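Local coordinates for protein LamCAT (Aquimarina, PDB 6JH5) that probably hydrolyses the beta-glucan laminarin, as a marine bacterial laminarinase of glycoside hydrolase family 16 that carries a bound calcium ion, at residues A[82-87]-A[225-230]; A[90-95]-A[203-208]. All blocks are in the same frame, centred on the assembly; numbering follows the deposited sequence.

Contact 1 of 2, residues A[82-87]-A[225-230]. With CA (calcium ion), chain B.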
loop_
_atom_site.group_PDB
_atom_site.type_symbol
_atom_site.label_atom_id
_atom_site.label_comp_id
_atom_site.label_asym_id
_atom_site.label_seq_id
_atom_site.Cartn_x
_atom_site.Cartn_y
_atom_site.Cartn_z
ATOM N N LYS A 82 -10.990 -9.380 -5.022
ATOM C CA LYS A 82 -9.947 -9.954 -4.150
ATOM C C LYS A 82 -8.648 -9.358 -4.671
ATOM O O LYS A 82 -8.364 -9.544 -5.817
ATOM C CB LYS A 82 -9.942 -11.478 -4.243
ATOM C CG LYS A 82 -8.821 -12.135 -3.463
ATOM C CD LYS A 82 -9.018 -13.628 -3.354
ATOM C CE LYS A 82 -7.732 -14.352 -3.048
ATOM N NZ LYS A 82 -7.992 -15.760 -2.654
ATOM N N VAL A 83 -7.971 -8.586 -3.831
ATOM C CA VAL A 83 -6.753 -7.860 -4.242
ATOM C C VAL A 83 -5.605 -8.421 -3.418
ATOM O O VAL A 83 -5.705 -8.389 -2.239
ATOM C CB VAL A 83 -6.941 -6.352 -4.012
ATOM C CG1 VAL A 83 -5.748 -5.569 -4.506
ATOM C CG2 VAL A 83 -8.208 -5.846 -4.682
ATOM N N GLU A 84 -4.567 -8.904 -4.080
ATOM C CA GLU A 84 -3.499 -9.544 -3.294
ATOM C C GLU A 84 -2.114 -9.383 -3.903
ATOM O O GLU A 84 -1.989 -9.154 -5.053
ATOM C CB GLU A 84 -3.870 -10.973 -2.915
ATOM C CG GLU A 84 -3.813 -12.000 -3.992
ATOM C CD GLU A 84 -3.881 -13.401 -3.380
ATOM O OE1 GLU A 84 -4.520 -13.589 -2.330
ATOM O OE2 GLU A 84 -3.217 -14.277 -3.925
ATOM N N ALA A 85 -1.113 -9.477 -3.042
ATOM C CA ALA A 85 0.282 -9.384 -3.507
ATOM C C ALA A 85 1.150 -10.277 -2.634
ATOM O O ALA A 85 0.862 -10.384 -1.483
ATOM C CB ALA A 85 0.776 -7.964 -3.454
ATOM N N ARG A 86 2.167 -10.872 -3.227
ATOM C CA ARG A 86 3.147 -11.688 -2.476
ATOM C C ARG A 86 4.375 -10.801 -2.303
ATOM O O ARG A 86 4.946 -10.452 -3.279
ATOM C CB ARG A 86 3.471 -12.940 -3.277
ATOM C CG ARG A 86 4.449 -13.866 -2.580
ATOM C CD ARG A 86 4.412 -15.269 -3.158
ATOM N NE ARG A 86 5.323 -16.121 -2.432
ATOM C CZ ARG A 86 6.527 -16.476 -2.825
ATOM N NH1 ARG A 86 7.017 -16.092 -3.979
ATOM N NH2 ARG A 86 7.276 -17.218 -2.041
ATOM N N ILE A 87 4.642 -10.411 -1.056
ATOM C CA ILE A 87 5.671 -9.391 -0.741
ATOM C C ILE A 87 6.616 -9.867 0.358
ATOM O O ILE A 87 6.149 -10.469 1.268
ATOM C CB ILE A 87 4.942 -8.143 -0.221
ATOM C CG1 ILE A 87 3.890 -7.671 -1.220
ATOM C CG2 ILE A 87 5.905 -7.022 0.121
ATOM C CD1 ILE A 87 3.116 -6.461 -0.727
ATOM N N VAL A 225 8.310 -7.619 -4.601
ATOM C CA VAL A 225 6.909 -8.008 -4.886
ATOM C C VAL A 225 6.939 -9.037 -6.022
ATOM O O VAL A 225 7.404 -8.725 -7.066
ATOM C CB VAL A 225 6.068 -6.774 -5.231
ATOM C CG1 VAL A 225 4.621 -7.162 -5.430
ATOM C CG2 VAL A 225 6.183 -5.719 -4.147
ATOM N N ASP A 226 6.548 -10.254 -5.702
ATOM C CA ASP A 226 6.498 -11.368 -6.676
ATOM C C ASP A 226 5.384 -11.099 -7.682
ATOM O O ASP A 226 5.589 -11.305 -8.854
ATOM C CB ASP A 226 6.341 -12.680 -5.915
ATOM C CG ASP A 226 6.581 -13.918 -6.751
ATOM O OD1 ASP A 226 7.062 -13.782 -7.863
ATOM O OD2 ASP A 226 6.243 -14.955 -6.274
ATOM N N TYR A 227 4.235 -10.681 -7.178
ATOM C CA TYR A 227 3.110 -10.346 -8.072
ATOM C C TYR A 227 2.063 -9.511 -7.344
ATOM O O TYR A 227 2.053 -9.464 -6.155
ATOM C CB TYR A 227 2.419 -11.615 -8.563
ATOM C CG TYR A 227 1.956 -12.542 -7.478
ATOM C CD1 TYR A 227 0.833 -12.271 -6.738
ATOM C CD2 TYR A 227 2.652 -13.699 -7.197
ATOM C CE1 TYR A 227 0.391 -13.132 -5.751
ATOM C CE2 TYR A 227 2.229 -14.561 -6.210
ATOM C CZ TYR A 227 1.089 -14.289 -5.496
ATOM O OH TYR A 227 0.645 -15.124 -4.531
ATOM N N VAL A 228 1.222 -8.879 -8.144
ATOM C CA VAL A 228 -0.012 -8.203 -7.678
ATOM C C VAL A 228 -1.132 -8.802 -8.534
ATOM O O VAL A 228 -0.973 -8.816 -9.719
ATOM C CB VAL A 228 0.024 -6.680 -7.844
ATOM C CG1 VAL A 228 -1.224 -6.074 -7.250
ATOM C CG2 VAL A 228 1.232 -6.071 -7.163
ATOM N N ARG A 229 -2.196 -9.272 -7.911
ATOM C CA ARG A 229 -3.289 -9.879 -8.691
ATOM C C ARG A 229 -4.638 -9.338 -8.220
ATOM O O ARG A 229 -4.797 -9.131 -7.060
ATOM C CB ARG A 229 -3.275 -11.402 -8.553
ATOM C CG ARG A 229 -2.074 -12.056 -9.211
ATOM C CD ARG A 229 -1.986 -13.546 -8.973
ATOM N NE ARG A 229 -0.737 -14.063 -9.504
ATOM C CZ ARG A 229 -0.113 -15.151 -9.091
ATOM N NH1 ARG A 229 -0.612 -15.874 -8.116
ATOM N NH2 ARG A 229 1.008 -15.515 -9.660
ATOM N N VAL A 230 -5.567 -9.155 -9.149
ATOM C CA VAL A 230 -6.942 -8.733 -8.780
ATOM C C VAL A 230 -7.923 -9.747 -9.378
ATOM O O VAL A 230 -7.815 -10.015 -10.522
ATOM C CB VAL A 230 -7.289 -7.312 -9.256
ATOM C CG1 VAL A 230 -8.738 -6.969 -8.953
ATOM C CG2 VAL A 230 -6.376 -6.266 -8.635
HETATM CA CA CA B . 6.848 -12.808 -10.444
HETATM O O HOH W 1 -2.937 -15.552 -6.311
HETATM O O HOH W 2 4.756 -14.471 -10.825
#
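Strand 82-87 pairs antiparallel with 227-230, the axes 4.8 Å apart at 169°, within the beta-sandwich (jelly roll) of family 16 hydrolases. Glu84 and Arg229 form a hydrogen-bonded pair, with Glu84 N 3.0 Å from Arg229 O and the reverse bond similarly straight. The chain turns a corner at Asp226, whose N still donates a hydrogen bond to Arg86 O, while the bond from Arg86 N to Tyr227 O is long. Val83, Ala85, Ile87, Val225, Val228 and Val230 share the buried face, where Phe99 packs on Val83, Ala85 and Ile87, and Ile199 on Val83, Val228 and Val230.

The other face carries a layered stack. Tyr227 CG sits between its backbone N and carbonyl carbon (chi1 55°), which turns the ring toward strand 82-87. Arg86 CB packs over one face, 3.8 Å from the Tyr227 ring centroid, and the Arg229 guanidinium covers the opposite face. That guanidinium is salt-bridged to Glu11 through NE and shares a water with Glu84 OE2, while Glu84 OE1 is held by Thr161. Arg86 runs on extended past the ring to a cation-pi contact with Tyr157.

Asp226 divides its carboxylate between two cations. OD1 and the backbone O bind calcium, a site completed by Glu11 O, Gly49 O and a water; OD2 forms a salt bridge with Arg86 NH1 at 2.7 Å, the nitrogen standing above the carboxylate plane while OD2 lies near the guanidinium plane.

Contact 2 of 2, residues A[90-95]-A[203-208]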
loop_
_atom_site.group_PDB
_atom_site.type_symbol
_atom_site.label_atom_id
_atom_site.label_comp_id
_atom_site.label_asym_id
_atom_site.label_seq_id
_atom_site.Cartn_x
_atom_site.Cartn_y
_atom_site.Cartn_z
ATOM N N PRO A 90 11.775 -5.289 3.954
ATOM C CA PRO A 90 12.810 -5.122 4.953
ATOM C C PRO A 90 12.184 -4.800 6.316
ATOM O O PRO A 90 11.084 -4.419 6.404
ATOM C CB PRO A 90 13.630 -3.911 4.510
ATOM C CG PRO A 90 12.979 -3.399 3.279
ATOM C CD PRO A 90 11.682 -4.151 3.061
ATOM N N SER A 91 12.983 -4.976 7.350
ATOM C CA SER A 91 12.549 -4.688 8.727
ATOM C C SER A 91 13.679 -3.891 9.380
ATOM O O SER A 91 14.701 -4.444 9.666
ATOM C CB SER A 91 12.274 -5.991 9.425
ATOM O OG SER A 91 11.937 -5.792 10.782
ATOM N N PHE A 92 13.479 -2.594 9.521
ATOM C CA PHE A 92 14.507 -1.733 10.140
ATOM C C PHE A 92 13.845 -0.466 10.671
ATOM O O PHE A 92 12.818 -0.091 10.199
ATOM C CB PHE A 92 15.638 -1.399 9.167
ATOM C CG PHE A 92 15.250 -0.598 7.956
ATOM C CD1 PHE A 92 14.875 -1.227 6.787
ATOM C CD2 PHE A 92 15.293 0.777 7.989
ATOM C CE1 PHE A 92 14.547 -0.477 5.676
ATOM C CE2 PHE A 92 14.963 1.522 6.878
ATOM C CZ PHE A 92 14.605 0.887 5.723
ATOM N N MET A 93 14.510 0.187 11.612
ATOM C CA MET A 93 13.918 1.413 12.191
ATOM C C MET A 93 13.781 2.504 11.119
ATOM O O MET A 93 14.729 2.834 10.473
ATOM C CB MET A 93 14.762 1.897 13.374
ATOM C CG MET A 93 14.770 0.930 14.541
ATOM S SD MET A 93 13.130 0.526 15.227
ATOM C CE MET A 93 12.563 2.196 15.537
ATOM N N GLY A 94 12.568 3.036 11.018
ATOM C CA GLY A 94 12.210 4.095 10.060
ATOM C C GLY A 94 11.543 3.583 8.797
ATOM O O GLY A 94 10.998 4.365 8.086
ATOM N N SER A 95 11.572 2.283 8.591
ATOM C CA SER A 95 10.989 1.715 7.356
ATOM C C SER A 95 9.459 1.778 7.371
ATOM O O SER A 95 8.877 1.588 8.392
ATOM C CB SER A 95 11.464 0.309 7.145
ATOM O OG SER A 95 10.952 -0.532 8.134
ATOM N N MET A 203 7.610 2.259 -0.531
ATOM C CA MET A 203 8.326 2.106 0.752
ATOM C C MET A 203 8.734 3.516 1.187
ATOM O O MET A 203 9.553 4.125 0.524
ATOM C CB MET A 203 9.543 1.187 0.669
ATOM C CG MET A 203 10.309 1.131 1.985
ATOM S SD MET A 203 11.219 -0.441 2.125
ATOM C CE MET A 203 12.277 -0.367 0.686
ATOM N N ALA A 204 8.106 4.011 2.239
ATOM C CA ALA A 204 8.485 5.341 2.754
ATOM C C ALA A 204 9.568 5.170 3.820
ATOM O O ALA A 204 9.699 4.101 4.338
ATOM C CB ALA A 204 7.288 6.047 3.334
ATOM N N ILE A 205 10.320 6.239 4.056
ATOM C CA ILE A 205 11.364 6.246 5.112
ATOM C C ILE A 205 11.021 7.376 6.070
ATOM O O ILE A 205 10.958 8.492 5.655
ATOM C CB ILE A 205 12.750 6.482 4.511
ATOM C CG1 ILE A 205 13.141 5.409 3.493
ATOM C CG2 ILE A 205 13.776 6.623 5.622
ATOM C CD1 ILE A 205 13.169 4.029 4.057
ATOM N N GLY A 206 10.672 7.037 7.299
ATOM C CA GLY A 206 10.311 8.078 8.270
ATOM C C GLY A 206 8.876 8.530 8.134
ATOM O O GLY A 206 8.242 8.194 7.187
ATOM N N GLY A 207 8.429 9.300 9.108
ATOM C CA GLY A 207 7.060 9.805 9.040
ATOM C C GLY A 207 6.414 9.772 10.398
ATOM O O GLY A 207 6.961 9.227 11.296
ATOM N N ASN A 208 5.200 10.269 10.466
ATOM C CA ASN A 208 4.544 10.374 11.785
ATOM C C ASN A 208 4.379 9.002 12.433
ATOM O O ASN A 208 4.655 8.890 13.588
ATOM C CB ASN A 208 3.224 11.130 11.666
ATOM C CG ASN A 208 3.408 12.557 11.197
ATOM O OD1 ASN A 208 4.390 13.196 11.517
ATOM N ND2 ASN A 208 2.452 13.042 10.442
#
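A loop meets the end of a strand in this buried contact: residues 90-95, linking strands 81-88 and 95-103 of the beta-sandwich, make a type II beta turn from Phe92 to Ser95 that packs against the end of strand 197-205. One backbone hydrogen bond joins the segments, from Gly206 N to Gly94 O at 2.8 Å and nearly straight (168°). Beside it, Ser95 and Ile205 form an antiparallel non-hydrogen-bonded pair, where the start of strand 95-103 meets the end of strand 197-205.

Gly94 occupies the third position of the turn with positive phi (98°), a conformation that glycine adopts readily. Phe92 O closes the turn by accepting hydrogen bonds from both Ser95 N and Ser95 OG, the hydroxyl lying in the carbonyl plane on a lone pair. Within the turn, Ser95 CB lies over the centre of one face of the Phe92 ring. Ile205 CD1 instead meets the ring at its edge, 3.8 Å from Phe92 CZ, and Phe219 adds an edge-to-face contact. Pro90 and Met203 approach tip to tip, with Ala221 and Met223 of strand 221-232 packed nearby. Met203 CG is anti to the backbone N (chi1 176°), extending the chain toward Pro90, and SD lies 3.6 Å from Pro90 CG.

In the fold
Strand 81-88 supplies one side of contact 1, and the loop that follows it one side of contact 2; the centres lie 21 Å apart, and contact 2 is nested within the chain loop that contact 1 closes. Their partners, strands 197-205 and 221-232, are also consecutive. Contact 1 is partly buried and two-faced: an apolar side turns to the interior, while its other side carries charged groups, with calcium bound at the corner of the second segment, and several backbone bonds join the strands. Contact 2 is almost wholly buried and smaller, with a single backbone bond between its segments, apolar side chains across it, one glycine in its turn and another just past the strand end. Strand 197-205 links them, since Ile199 and Leu201 pack against the apolar side of contact 1.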